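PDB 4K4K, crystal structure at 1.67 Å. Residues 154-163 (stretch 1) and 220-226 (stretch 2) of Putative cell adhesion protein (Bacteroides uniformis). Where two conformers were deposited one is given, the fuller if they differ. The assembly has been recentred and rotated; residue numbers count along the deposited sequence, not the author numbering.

Stretch 1 154-163: SLTDADLAGT
Stretch 2 (220-226) FTVPGLE

The two stretches, 57 or more residues apart in one chain, meet without a direct hydrogen bond and bury 378 Å² between them. Stretch 1 folds on itself: after extended L155 and T156 (phi/psi -138/160 and -121/160), a 3-10 segment spans 158-160, and a type II turn runs from L160 to T163, closed by T163 N to L160 O (3.1 Å). Stretch 2 enters as a strand that began earlier in the chain; farther on, L225 N donates to V222 O (3.2 Å). The register runs antiparallel, with CA-CA distances of 4.6 Å for T163-V222, 6.4 Å for G162-P223 and 5.2 Å for D159-G224.

Two apolar side-chain pairs contribute to the packing, alongside contacts of carbonyl oxygens with carbon. L160 (m, t) has its CA-CB bond pointing away, yet its end returns, CD2 lying 3.8 Å from V222 CG1; V222 is t. L155 (m, t) points toward stretch 2 and places CD2 3.9 Å from CD2 of L225 (m, t), which is poorly ordered. Among the carbonyl contacts, P223 packs its ring against the turn, CG 3.6 Å from G162 O and CD 3.8 Å from A161 O, and D159 O lies 3.6 Å from V222 CG1.

T163 (m) is the most covered residue. Its OG1 donates to L160 O (2.7 Å), satisfying the hydroxyl within the turn, while CG2 meets the F220 ring at its edge and lies 4.2 Å from F220 CB. Its CA makes a CA-H...O contact with T221 O (3.3 Å). A water supplies a polar link, donating to G162 O (2.8 Å) and weakly to T221 O (3.4 Å).

Both glycines suit their sites. G162 adopts 89/5, where a CB would jam against the preceding carbonyl; at G224 one would clash with D159 O, which sits 3.6 Å from G224 CA. That oxygen is buried without a polar partner, although the D159 carboxylate (m) is engaged, OD2 accepting from T156 N at 2.8 Å.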

ATOM      1  N   SER A 154      27.784  -2.044 -24.465  1.00 35.68           N
ATOM      2  CA  SER A 154      28.009  -3.484 -24.370  1.00 35.85           C
ATOM      3  C   SER A 154      26.687  -4.231 -24.598  1.00 37.02           C
ATOM      4  O   SER A 154      26.681  -5.348 -25.114  1.00 37.19           O
ATOM      5  CB  SER A 154      28.608  -3.842 -23.010  1.00 37.58           C
ATOM      6  OG  SER A 154      27.716  -3.639 -21.923  1.00 38.00           O
ATOM      7  N   LEU A 155      25.572  -3.582 -24.237  1.00 33.66           N
ATOM      8  CA  LEU A 155      24.226  -4.120 -24.342  1.00 33.04           C
ATOM      9  C   LEU A 155      23.256  -3.072 -24.867  1.00 38.09           C
ATOM     10  O   LEU A 155      23.494  -1.868 -24.734  1.00 35.90           O
ATOM     11  CB  LEU A 155      23.731  -4.606 -22.947  1.00 32.08           C
ATOM     12  CG  LEU A 155      24.531  -5.717 -22.232  1.00 35.78           C
ATOM     13  CD1 LEU A 155      24.055  -5.884 -20.803  1.00 33.93           C
ATOM     14  CD2 LEU A 155      24.409  -7.051 -22.961  1.00 36.71           C
ATOM     15  N   THR A 156      22.117  -3.550 -25.393  1.00 36.12           N
ATOM     16  CA  THR A 156      21.022  -2.718 -25.885  1.00 36.12           C
ATOM     17  C   THR A 156      19.784  -3.097 -25.098  1.00 38.40           C
ATOM     18  O   THR A 156      19.745  -4.165 -24.474  1.00 36.35           O
ATOM     19  CB  THR A 156      20.821  -2.863 -27.412  1.00 43.99           C
ATOM     20  OG1 THR A 156      20.147  -4.090 -27.684  1.00 44.48           O
ATOM     21  CG2 THR A 156      22.122  -2.791 -28.197  1.00 41.20           C
ATOM     22  N   ASP A 157      18.779  -2.219 -25.083  1.00 36.38           N
ATOM     23  CA  ASP A 157      17.546  -2.510 -24.350  1.00 36.62           C
ATOM     24  C   ASP A 157      16.928  -3.844 -24.800  1.00 42.86           C
ATOM     25  O   ASP A 157      16.421  -4.590 -23.959  1.00 41.99           O
ATOM     26  CB  ASP A 157      16.543  -1.361 -24.487  1.00 39.39           C
ATOM     27  CG  ASP A 157      16.793  -0.201 -23.541  1.00 46.61           C
ATOM     28  OD1 ASP A 157      17.823  -0.224 -22.822  1.00 47.25           O
ATOM     29  OD2 ASP A 157      15.967   0.734 -23.523  1.00 50.28           O
ATOM     30  N   ALA A 158      17.044  -4.166 -26.105  1.00 41.87           N
ATOM     31  CA  ALA A 158      16.574  -5.415 -26.708  1.00 42.76           C
ATOM     32  C   ALA A 158      17.224  -6.636 -26.045  1.00 47.26           C
ATOM     33  O   ALA A 158      16.537  -7.629 -25.806  1.00 47.91           O
ATOM     34  CB  ALA A 158      16.863  -5.424 -28.206  1.00 44.74           C
ATOM     35  N   ASP A 159      18.528  -6.554 -25.713  1.00 42.09           N
ATOM     36  CA  ASP A 159      19.246  -7.644 -25.049  1.00 41.66           C
ATOM     37  C   ASP A 159      18.699  -7.941 -23.652  1.00 43.18           C
ATOM     38  O   ASP A 159      18.945  -9.029 -23.138  1.00 43.73           O
ATOM     39  CB  ASP A 159      20.740  -7.322 -24.927  1.00 44.12           C
ATOM     40  CG  ASP A 159      21.438  -7.108 -26.242  1.00 50.96           C
ATOM     41  OD1 ASP A 159      21.178  -7.891 -27.193  1.00 55.38           O
ATOM     42  OD2 ASP A 159      22.278  -6.196 -26.317  1.00 51.27           O
ATOM     43  N   LEU A 160      17.992  -6.975 -23.026  1.00 37.78           N
ATOM     44  CA  LEU A 160      17.441  -7.118 -21.678  1.00 35.15           C
ATOM     45  C   LEU A 160      15.982  -7.575 -21.688  1.00 40.12           C
ATOM     46  O   LEU A 160      15.361  -7.647 -20.625  1.00 36.55           O
ATOM     47  CB  LEU A 160      17.573  -5.807 -20.885  1.00 33.86           C
ATOM     48  CG  LEU A 160      18.989  -5.198 -20.836  1.00 37.10           C
ATOM     49  CD1 LEU A 160      18.984  -3.896 -20.080  1.00 37.21           C
ATOM     50  CD2 LEU A 160      19.989  -6.171 -20.219  1.00 38.29           C
ATOM     51  N   ALA A 161      15.442  -7.922 -22.878  1.00 40.98           N
ATOM     52  CA  ALA A 161      14.069  -8.416 -22.971  1.00 41.97           C
ATOM     53  C   ALA A 161      13.931  -9.681 -22.127  1.00 44.36           C
ATOM     54  O   ALA A 161      14.757 -10.601 -22.235  1.00 44.23           O
ATOM     55  CB  ALA A 161      13.704  -8.700 -24.424  1.00 44.14           C
ATOM     56  N   GLY A 162      12.937  -9.675 -21.259  1.00 39.96           N
ATOM     57  CA  GLY A 162      12.641 -10.799 -20.379  1.00 39.21           C
ATOM     58  C   GLY A 162      13.355 -10.793 -19.043  1.00 41.39           C
ATOM     59  O   GLY A 162      13.210 -11.757 -18.282  1.00 40.04           O
ATOM     60  N   THR A 163      14.125  -9.703 -18.726  1.00 36.69           N
ATOM     61  CA  THR A 163      14.838  -9.617 -17.447  1.00 34.86           C
ATOM     62  C   THR A 163      13.861  -9.751 -16.277  1.00 36.40           C
ATOM     63  O   THR A 163      12.829  -9.075 -16.249  1.00 35.88           O
ATOM     64  CB  THR A 163      15.662  -8.305 -17.347  1.00 36.09           C
ATOM     65  OG1 THR A 163      16.660  -8.316 -18.360  1.00 35.48           O
ATOM     66  CG2 THR A 163      16.323  -8.116 -15.979  1.00 32.49           C
ATOM     67  N   PHE A 220      19.012  -9.377 -10.880  1.00 29.52           N
ATOM     68  CA  PHE A 220      18.528  -9.204 -12.240  1.00 29.22           C
ATOM     69  C   PHE A 220      18.992 -10.386 -13.059  1.00 33.93           C
ATOM     70  O   PHE A 220      20.199 -10.529 -13.246  1.00 34.33           O
ATOM     71  CB  PHE A 220      19.066  -7.890 -12.858  1.00 30.90           C
ATOM     72  CG  PHE A 220      18.722  -6.676 -12.039  1.00 30.56           C
ATOM     73  CD1 PHE A 220      19.573  -6.233 -11.028  1.00 32.61           C
ATOM     74  CD2 PHE A 220      17.526  -6.001 -12.242  1.00 31.83           C
ATOM     75  CE1 PHE A 220      19.229  -5.135 -10.236  1.00 32.59           C
ATOM     76  CE2 PHE A 220      17.179  -4.912 -11.446  1.00 33.72           C
ATOM     77  CZ  PHE A 220      18.030  -4.496 -10.443  1.00 32.76           C
ATOM     78  N   THR A 221      18.062 -11.238 -13.528  1.00 31.52           N
ATOM     79  CA  THR A 221      18.398 -12.403 -14.360  0.50 32.46           C
ATOM     80  C   THR A 221      18.110 -12.009 -15.801  1.00 37.39           C
ATOM     81  O   THR A 221      16.949 -11.750 -16.130  1.00 36.54           O
ATOM     82  CB  THR A 221      17.610 -13.638 -13.891  0.50 36.84           C
ATOM     83  OG1 THR A 221      17.684 -13.734 -12.466  0.50 33.86           O
ATOM     84  CG2 THR A 221      18.099 -14.935 -14.542  0.50 36.46           C
ATOM     85  N   VAL A 222      19.148 -11.925 -16.634  1.00 37.96           N
ATOM     86  CA  VAL A 222      19.038 -11.505 -18.017  1.00 39.65           C
ATOM     87  C   VAL A 222      19.093 -12.729 -18.946  1.00 49.83           C
ATOM     88  O   VAL A 222      20.160 -13.316 -19.111  1.00 50.97           O
ATOM     89  CB  VAL A 222      20.138 -10.466 -18.354  1.00 43.07           C
ATOM     90  CG1 VAL A 222      19.949  -9.909 -19.756  1.00 43.32           C
ATOM     91  CG2 VAL A 222      20.162  -9.328 -17.321  1.00 42.05           C
ATOM     92  N   PRO A 223      17.959 -13.101 -19.581  1.00 51.62           N
ATOM     93  CA  PRO A 223      17.967 -14.279 -20.478  1.00 54.33           C
ATOM     94  C   PRO A 223      18.901 -14.122 -21.676  1.00 63.78           C
ATOM     95  O   PRO A 223      19.563 -15.093 -22.055  1.00 65.02           O
ATOM     96  CB  PRO A 223      16.512 -14.399 -20.932  1.00 56.21           C
ATOM     97  CG  PRO A 223      15.728 -13.609 -19.975  1.00 59.03           C
ATOM     98  CD  PRO A 223      16.614 -12.504 -19.493  1.00 53.63           C
ATOM     99  N   GLY A 224      18.983 -12.902 -22.217  1.00 63.00           N
ATOM    100  CA  GLY A 224      19.840 -12.550 -23.348  1.00 65.58           C
ATOM    101  C   GLY A 224      21.307 -12.866 -23.129  1.00 72.79           C
ATOM    102  O   GLY A 224      22.019 -13.206 -24.080  1.00 74.36           O
ATOM    103  N   LEU A 225      21.760 -12.774 -21.860  1.00 69.00           N
ATOM    104  CA  LEU A 225      23.128 -13.086 -21.450  1.00 69.16           C
ATOM    105  C   LEU A 225      23.185 -14.515 -20.869  1.00 74.66           C
ATOM    106  O   LEU A 225      23.847 -14.751 -19.859  1.00 74.63           O
ATOM    107  CB  LEU A 225      23.632 -12.044 -20.430  1.00 68.36           C
ATOM    108  CG  LEU A 225      23.909 -10.642 -20.955  1.00 72.64           C
ATOM    109  CD1 LEU A 225      23.822  -9.633 -19.847  1.00 72.06           C
ATOM    110  CD2 LEU A 225      25.271 -10.559 -21.619  1.00 75.51           C
ATOM    111  N   GLU A 226      22.489 -15.466 -21.540  1.00 72.08           N
ATOM    112  CA  GLU A 226      22.359 -16.896 -21.208  1.00 72.25           C
ATOM    113  C   GLU A 226      21.925 -17.103 -19.726  1.00 74.26           C
ATOM    114  O   GLU A 226      22.488 -17.941 -19.011  1.00 74.83           O
ATOM    115  CB  GLU A 226      23.654 -17.678 -21.540  1.00 74.72           C
TER
HETATM  116  O   HOH W   1      14.402 -13.879 -16.970  1.00 38.71           O